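Local coordinates for fibronectin type III domain-containing protein (Simiduia agarivorans, PDB 6P2K) that probably hydrolyses the backbone of xyloglucan-type beta-glucans as an ancestral member of glycoside hydrolase family 74, through its tandem seven-bladed beta-propellers, at residues D617-Y625 and G692-I703; F664-T675 and L714-T722. All coordinates share one frame; numbering follows the deposited sequence.

From the N terminus, the chain enters strand 618-625, the first strand of a four-stranded antiparallel sheet that ends on strand 661-664. Helix 666-672 follows at once, and residues 692-703 then bring in the first two strands of the next four-stranded sheet, 697-699, 702-709, 714-723 and 729-733. Interaction 1 closes a loop with 66 intervening residues, interaction 2 one with 38. Because the helix segment lies inside the first loop and strand 714-722 beyond it, the two contacts cross. They meet where Ile-703 O lies 2.7 Å from Gly-721 N, a probable hydrogen bond. Together they join two consecutive propeller sheets: at their first strands, and through helix 666-672, which lies in the connection between them.

Interaction 1 of 2, residues D617-Y625 and G692-I703; sequences DAEVEAWAY and GKGGSAGAGNKI
With CG lodged between its backbone N and carbonyl carbon (chi1 78°), Trp-623 lays its indole over the backbone of Gly-698 and Ala-699, whereas Glu-619 places CG beside its own N (chi1 -72°) and reaches with an extended chain into the Gly-694 to Ser-696 loop. Gly-698 CA sits 3.6 Å from the centroid of the six-membered ring and nearly on its normal, a CH-pi contact; a side chain on this glycine would collide with the ring. In the ring plane, Trp-623 NE1 donates to Gly-700 O at 3.0 Å. Ile-703 CG1 packs against Trp-623 CH2 at 3.7 Å, the two side chains crossing at about a right angle.

The Glu-619 carboxylate collects three protein donors. OE1 takes Ser-696 N at 2.8 Å through its syn lone pair and Ser-696 OG at 2.9 Å from above the carboxylate plane; OE2 takes Gly-695 N on its syn side, which should fix the group's rotation. Glu-621 OE1 accepts from Gly-698 N at 3.1 Å with its anti lone pair, while OE2 forms a salt bridge with Lys-572. Beyond Trp-623, the Tyr-625 ring lies with one face over Gly-700 C and Asn-701 N, at the type II' turn from Ala-699 to Lys-702.

The two strands run near-parallel, at 13° and 6.6 Å between axes, and the bonds across them come from side chains, as expected for adjacent propeller blades packed face to face. The zinc bound by Asp-405 and Asp-513 is about 7 Å from the Glu-619 side chain. Strand 628-634 pairs with strand 618-625, and strand 745-751 packs against Ala-697 and Ala-699.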
# COMPACT_ATOMS: atom_id res chain seq x y z
N ASP B 617 25.67 30.38 28.77
CA ASP B 617 24.70 30.54 27.69
C ASP B 617 25.22 31.46 26.59
O ASP B 617 24.44 32.09 25.87
CB ASP B 617 23.37 31.04 28.24
CG ASP B 617 22.66 30.00 29.09
OD1 ASP B 617 22.30 28.93 28.55
OD2 ASP B 617 22.49 30.24 30.30
N ALA B 618 26.54 31.52 26.44
CA ALA B 618 27.15 32.35 25.41
C ALA B 618 26.81 31.82 24.02
O ALA B 618 26.81 30.61 23.79
CB ALA B 618 28.66 32.40 25.59
N GLU B 619 26.52 32.73 23.09
CA GLU B 619 26.10 32.38 21.75
C GLU B 619 27.02 33.00 20.71
O GLU B 619 27.69 34.01 20.95
CB GLU B 619 24.66 32.85 21.48
CG GLU B 619 23.59 32.06 22.19
CD GLU B 619 22.24 32.73 22.09
OE1 GLU B 619 22.21 33.98 22.13
OE2 GLU B 619 21.22 32.03 21.97
N VAL B 620 27.03 32.39 19.53
CA VAL B 620 27.68 32.94 18.35
C VAL B 620 26.75 32.77 17.16
O VAL B 620 26.01 31.78 17.08
CB VAL B 620 29.05 32.28 18.09
CG1 VAL B 620 28.89 30.79 17.76
CG2 VAL B 620 29.80 33.01 16.98
N GLU B 621 26.75 33.75 16.27
CA GLU B 621 25.95 33.70 15.05
C GLU B 621 26.81 34.16 13.87
O GLU B 621 27.55 35.13 13.99
CB GLU B 621 24.70 34.59 15.15
CG GLU B 621 23.75 34.48 13.96
CD GLU B 621 22.58 33.54 14.21
OE1 GLU B 621 21.49 34.05 14.55
OE2 GLU B 621 22.75 32.31 14.06
N ALA B 622 26.69 33.45 12.75
CA ALA B 622 27.39 33.80 11.53
C ALA B 622 26.38 33.92 10.40
O ALA B 622 25.54 33.03 10.21
CB ALA B 622 28.45 32.75 11.18
N TRP B 623 26.45 35.02 9.65
CA TRP B 623 25.52 35.24 8.55
C TRP B 623 26.15 36.20 7.56
O TRP B 623 27.16 36.85 7.84
CB TRP B 623 24.17 35.77 9.07
CG TRP B 623 24.15 37.22 9.42
CD1 TRP B 623 23.70 38.24 8.64
CD2 TRP B 623 24.58 37.82 10.65
NE1 TRP B 623 23.83 39.44 9.30
CE2 TRP B 623 24.36 39.21 10.54
CE3 TRP B 623 25.12 37.31 11.84
CZ2 TRP B 623 24.67 40.10 11.57
CZ3 TRP B 623 25.44 38.20 12.86
CH2 TRP B 623 25.21 39.58 12.72
N ALA B 624 25.53 36.29 6.38
CA ALA B 624 26.03 37.10 5.28
C ALA B 624 25.00 38.15 4.90
O ALA B 624 23.79 37.88 4.90
CB ALA B 624 26.35 36.24 4.05
N TYR B 625 25.48 39.35 4.57
CA TYR B 625 24.59 40.42 4.13
C TYR B 625 25.39 41.41 3.29
O TYR B 625 26.34 42.03 3.80
CB TYR B 625 23.94 41.13 5.32
CG TYR B 625 23.19 42.39 4.93
CD1 TYR B 625 22.11 42.33 4.06
CD2 TYR B 625 23.58 43.63 5.43
CE1 TYR B 625 21.43 43.48 3.70
CE2 TYR B 625 22.90 44.78 5.07
CZ TYR B 625 21.82 44.70 4.21
OH TYR B 625 21.14 45.85 3.85
N GLY B 692 22.63 36.93 30.26
CA GLY B 692 21.52 36.48 29.45
C GLY B 692 21.43 34.97 29.47
O GLY B 692 22.34 34.28 29.94
N LYS B 693 20.30 34.46 28.98
CA LYS B 693 20.09 33.03 28.81
C LYS B 693 20.30 32.61 27.36
O LYS B 693 20.02 31.46 27.01
CB LYS B 693 18.69 32.64 29.27
CG LYS B 693 18.61 32.23 30.72
CD LYS B 693 19.29 30.89 30.96
CE LYS B 693 18.45 29.99 31.84
NZ LYS B 693 18.95 28.58 31.83
N GLY B 694 20.78 33.53 26.52
CA GLY B 694 20.83 33.34 25.09
C GLY B 694 19.91 34.32 24.39
O GLY B 694 19.67 35.44 24.87
N GLY B 695 19.39 33.90 23.23
CA GLY B 695 18.42 34.68 22.48
C GLY B 695 18.98 35.77 21.61
O GLY B 695 18.22 36.64 21.17
N SER B 696 20.28 35.79 21.37
CA SER B 696 20.86 36.71 20.41
C SER B 696 20.81 36.11 19.01
O SER B 696 20.85 34.89 18.84
CB SER B 696 22.31 37.06 20.78
OG SER B 696 23.19 36.06 20.34
N ALA B 697 20.71 36.98 18.01
CA ALA B 697 20.59 36.50 16.64
C ALA B 697 21.03 37.59 15.68
O ALA B 697 21.04 38.78 16.01
CB ALA B 697 19.15 36.07 16.32
N GLY B 698 21.40 37.16 14.47
CA GLY B 698 21.76 38.07 13.41
C GLY B 698 21.28 37.57 12.07
O GLY B 698 21.36 36.37 11.78
N ALA B 699 20.77 38.48 11.24
CA ALA B 699 20.34 38.17 9.89
C ALA B 699 20.15 39.48 9.14
O ALA B 699 19.61 40.44 9.69
CB ALA B 699 19.03 37.36 9.88
N GLY B 700 20.60 39.51 7.88
CA GLY B 700 20.48 40.72 7.09
C GLY B 700 21.15 41.89 7.78
O GLY B 700 22.31 41.81 8.21
N ASN B 701 20.42 42.99 7.92
CA ASN B 701 20.90 44.18 8.60
C ASN B 701 20.39 44.28 10.03
O ASN B 701 20.29 45.39 10.58
CB ASN B 701 20.52 45.44 7.81
CG ASN B 701 19.01 45.61 7.67
OD1 ASN B 701 18.24 44.68 7.94
ND2 ASN B 701 18.58 46.79 7.24
N LYS B 702 20.07 43.15 10.66
CA LYS B 702 19.44 43.16 11.98
C LYS B 702 20.19 42.26 12.95
O LYS B 702 20.62 41.16 12.60
CB LYS B 702 17.97 42.71 11.88
CG LYS B 702 17.09 43.61 11.03
CD LYS B 702 16.86 44.97 11.67
CE LYS B 702 16.19 45.93 10.70
NZ LYS B 702 15.81 47.22 11.35
N ILE B 703 20.33 42.74 14.18
CA ILE B 703 20.90 42.00 15.30
C ILE B 703 20.01 42.22 16.51
O ILE B 703 19.53 43.34 16.75
CB ILE B 703 22.35 42.44 15.60
CG1 ILE B 703 23.25 42.19 14.40
CG2 ILE B 703 22.89 41.73 16.83
CD1 ILE B 703 24.56 42.95 14.45
O HOH W 1 24.13 32.10 31.58
O HOH W 2 20.90 27.08 29.92
O HOH W 3 19.71 32.79 19.88
O HOH W 4 21.11 36.74 6.75

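Interaction 2 of 2, residues F664-T675 and L714-T722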
# COMPACT_ATOMS: atom_id res chain seq x y z
N PHE B 664 27.70 46.56 21.65
CA PHE B 664 26.62 46.77 22.62
C PHE B 664 27.09 46.36 24.00
O PHE B 664 27.61 45.25 24.18
CB PHE B 664 25.35 46.00 22.24
CG PHE B 664 24.09 46.64 22.77
CD1 PHE B 664 23.77 47.95 22.42
CD2 PHE B 664 23.25 45.95 23.61
CE1 PHE B 664 22.62 48.54 22.90
CE2 PHE B 664 22.09 46.54 24.09
CZ PHE B 664 21.78 47.84 23.73
N THR B 665 26.90 47.24 24.97
CA THR B 665 27.31 47.06 26.36
C THR B 665 26.14 47.35 27.28
O THR B 665 25.12 47.90 26.85
CB THR B 665 28.49 48.00 26.69
OG1 THR B 665 28.03 49.36 26.63
CG2 THR B 665 29.63 47.81 25.71
N PRO B 666 26.25 46.98 28.56
CA PRO B 666 25.21 47.39 29.52
C PRO B 666 24.98 48.89 29.56
O PRO B 666 23.83 49.32 29.78
CB PRO B 666 25.76 46.87 30.86
CG PRO B 666 26.57 45.68 30.48
CD PRO B 666 27.18 45.99 29.14
N ALA B 667 26.02 49.71 29.36
CA ALA B 667 25.82 51.15 29.33
C ALA B 667 24.94 51.56 28.15
O ALA B 667 24.07 52.43 28.29
CB ALA B 667 27.17 51.87 29.27
N ASP B 668 25.17 50.96 26.98
CA ASP B 668 24.32 51.25 25.83
C ASP B 668 22.88 50.84 26.10
O ASP B 668 21.94 51.55 25.70
CB ASP B 668 24.84 50.52 24.59
CG ASP B 668 26.28 50.86 24.27
OD1 ASP B 668 26.68 52.03 24.47
OD2 ASP B 668 27.01 49.97 23.80
N ALA B 669 22.67 49.71 26.76
CA ALA B 669 21.32 49.25 27.06
C ALA B 669 20.61 50.20 28.01
O ALA B 669 19.42 50.50 27.82
CB ALA B 669 21.36 47.83 27.64
N MET B 670 21.31 50.69 29.03
CA MET B 670 20.68 51.59 29.99
C MET B 670 20.39 52.95 29.37
O MET B 670 19.46 53.64 29.82
CB MET B 670 21.56 51.74 31.23
CG MET B 670 21.65 50.47 32.06
SD MET B 670 22.57 50.70 33.59
CE MET B 670 21.68 52.06 34.33
N ALA B 671 21.15 53.35 28.36
CA ALA B 671 20.86 54.60 27.66
C ALA B 671 19.66 54.46 26.74
O ALA B 671 18.82 55.37 26.66
CB ALA B 671 22.09 55.07 26.88
N VAL B 672 19.56 53.33 26.03
CA VAL B 672 18.44 53.13 25.10
C VAL B 672 17.16 52.79 25.85
O VAL B 672 16.06 53.17 25.42
CB VAL B 672 18.81 52.04 24.08
CG1 VAL B 672 17.62 51.68 23.21
CG2 VAL B 672 19.99 52.49 23.23
N ARG B 673 17.27 52.10 26.99
CA ARG B 673 16.12 51.73 27.82
C ARG B 673 16.41 52.16 29.25
O ARG B 673 17.02 51.40 30.02
CB ARG B 673 15.84 50.23 27.72
CG ARG B 673 14.63 49.75 28.52
CD ARG B 673 14.24 48.35 28.09
NE ARG B 673 13.22 47.75 28.94
CZ ARG B 673 11.91 47.97 28.82
NH1 ARG B 673 11.46 48.79 27.87
NH2 ARG B 673 11.06 47.38 29.64
N PRO B 674 15.99 53.36 29.64
CA PRO B 674 16.28 53.84 31.00
C PRO B 674 15.64 52.95 32.05
O PRO B 674 14.58 52.35 31.83
CB PRO B 674 15.67 55.25 31.01
CG PRO B 674 15.62 55.65 29.56
CD PRO B 674 15.34 54.39 28.81
N THR B 675 16.29 52.88 33.21
CA THR B 675 15.78 52.07 34.31
C THR B 675 14.40 52.52 34.76
O THR B 675 13.71 51.78 35.47
CB THR B 675 16.75 52.10 35.50
OG1 THR B 675 16.87 53.44 35.98
CG2 THR B 675 18.12 51.61 35.07
N LEU B 714 14.89 38.38 36.25
CA LEU B 714 14.73 39.78 35.89
C LEU B 714 15.20 39.98 34.46
O LEU B 714 16.34 39.64 34.12
CB LEU B 714 15.50 40.68 36.85
CG LEU B 714 15.05 40.60 38.30
CD1 LEU B 714 16.03 41.31 39.22
CD2 LEU B 714 13.65 41.19 38.45
N GLY B 715 14.33 40.54 33.62
CA GLY B 715 14.69 40.88 32.26
C GLY B 715 14.80 42.38 32.08
O GLY B 715 13.83 43.10 32.30
N TYR B 716 15.98 42.86 31.68
CA TYR B 716 16.15 44.29 31.51
C TYR B 716 15.42 44.78 30.27
O TYR B 716 14.69 45.78 30.31
CB TYR B 716 17.64 44.66 31.43
CG TYR B 716 17.85 46.14 31.59
CD1 TYR B 716 17.70 47.01 30.52
CD2 TYR B 716 18.17 46.68 32.83
CE1 TYR B 716 17.86 48.38 30.68
CE2 TYR B 716 18.34 48.05 33.00
CZ TYR B 716 18.19 48.89 31.91
OH TYR B 716 18.36 50.24 32.07
N GLY B 717 15.61 44.10 29.14
CA GLY B 717 14.98 44.53 27.91
C GLY B 717 15.50 43.81 26.68
O GLY B 717 16.55 43.16 26.72
N VAL B 718 14.76 43.92 25.58
CA VAL B 718 15.13 43.34 24.29
C VAL B 718 15.58 44.48 23.39
O VAL B 718 14.90 45.51 23.30
CB VAL B 718 13.96 42.56 23.67
CG1 VAL B 718 14.42 41.80 22.43
CG2 VAL B 718 13.35 41.62 24.70
N PHE B 719 16.71 44.30 22.72
CA PHE B 719 17.32 45.36 21.93
C PHE B 719 17.58 44.88 20.51
O PHE B 719 18.09 43.78 20.30
CB PHE B 719 18.62 45.85 22.58
CG PHE B 719 18.42 46.36 23.98
CD1 PHE B 719 18.51 45.50 25.06
CD2 PHE B 719 18.13 47.70 24.21
CE1 PHE B 719 18.32 45.97 26.35
CE2 PHE B 719 17.95 48.18 25.49
CZ PHE B 719 18.04 47.31 26.57
N LEU B 720 17.24 45.74 19.55
CA LEU B 720 17.37 45.44 18.13
C LEU B 720 18.31 46.47 17.51
O LEU B 720 18.06 47.67 17.59
CB LEU B 720 16.01 45.47 17.44
CG LEU B 720 15.98 45.15 15.95
CD1 LEU B 720 16.05 43.64 15.71
CD2 LEU B 720 14.75 45.74 15.28
N GLY B 721 19.37 45.99 16.88
CA GLY B 721 20.33 46.84 16.20
C GLY B 721 20.19 46.72 14.70
O GLY B 721 19.92 45.64 14.18
N THR B 722 20.38 47.84 14.00
CA THR B 722 20.33 47.89 12.55
C THR B 722 21.70 48.28 12.01
O THR B 722 22.28 49.28 12.45
CB THR B 722 19.26 48.87 12.06
OG1 THR B 722 17.98 48.50 12.59
CG2 THR B 722 19.19 48.87 10.53
O HOH W 5 11.86 44.90 30.88
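Phe-719 and Phe-664 form the apolar centre, their ring centroids 5.1 Å apart and the planes inclined at 52°, with Phe-664 CE2 over one face of the Phe-719 ring. Phe-719 CZ meets Ala-669 CB at 3.5 Å, Val-672 CG1 lies at the edge of the same ring, and Arg-673 CB approaches CE2 obliquely.

Farther out, Tyr-716 stands with its CG anti to the backbone N (chi1 -166°), which raises the phenol to the C-terminal end of helix 666-672. Its OH donates to Arg-673 O at 2.7 Å, nearly along the C=O axis, while Met-670 CG and Thr-675 CG2 both pack near the hydroxyl. Arg-673 runs the other way past Tyr-716, extended from CG to NE, with the guanidinium almost perpendicular to the phenol ring. NE donates to Tyr-716 O at 2.8 Å, in the carbonyl plane, so this residue pair is bonded twice. NH2 donates to a water that can donate to Gly-715 O, and NH1 forms a salt bridge with Asp-733. A leucine in place of Arg-673 would probably leave Tyr-716 O and Asp-733 without these partners.

The helix crosses strand 714-722 at 82°, with 9.5 Å between axes, covering part of this face of the sheet; Tyr-707 of strand 702-709 touches Ala-669, and Trp-731 of strand 729-733 stacks on Phe-664.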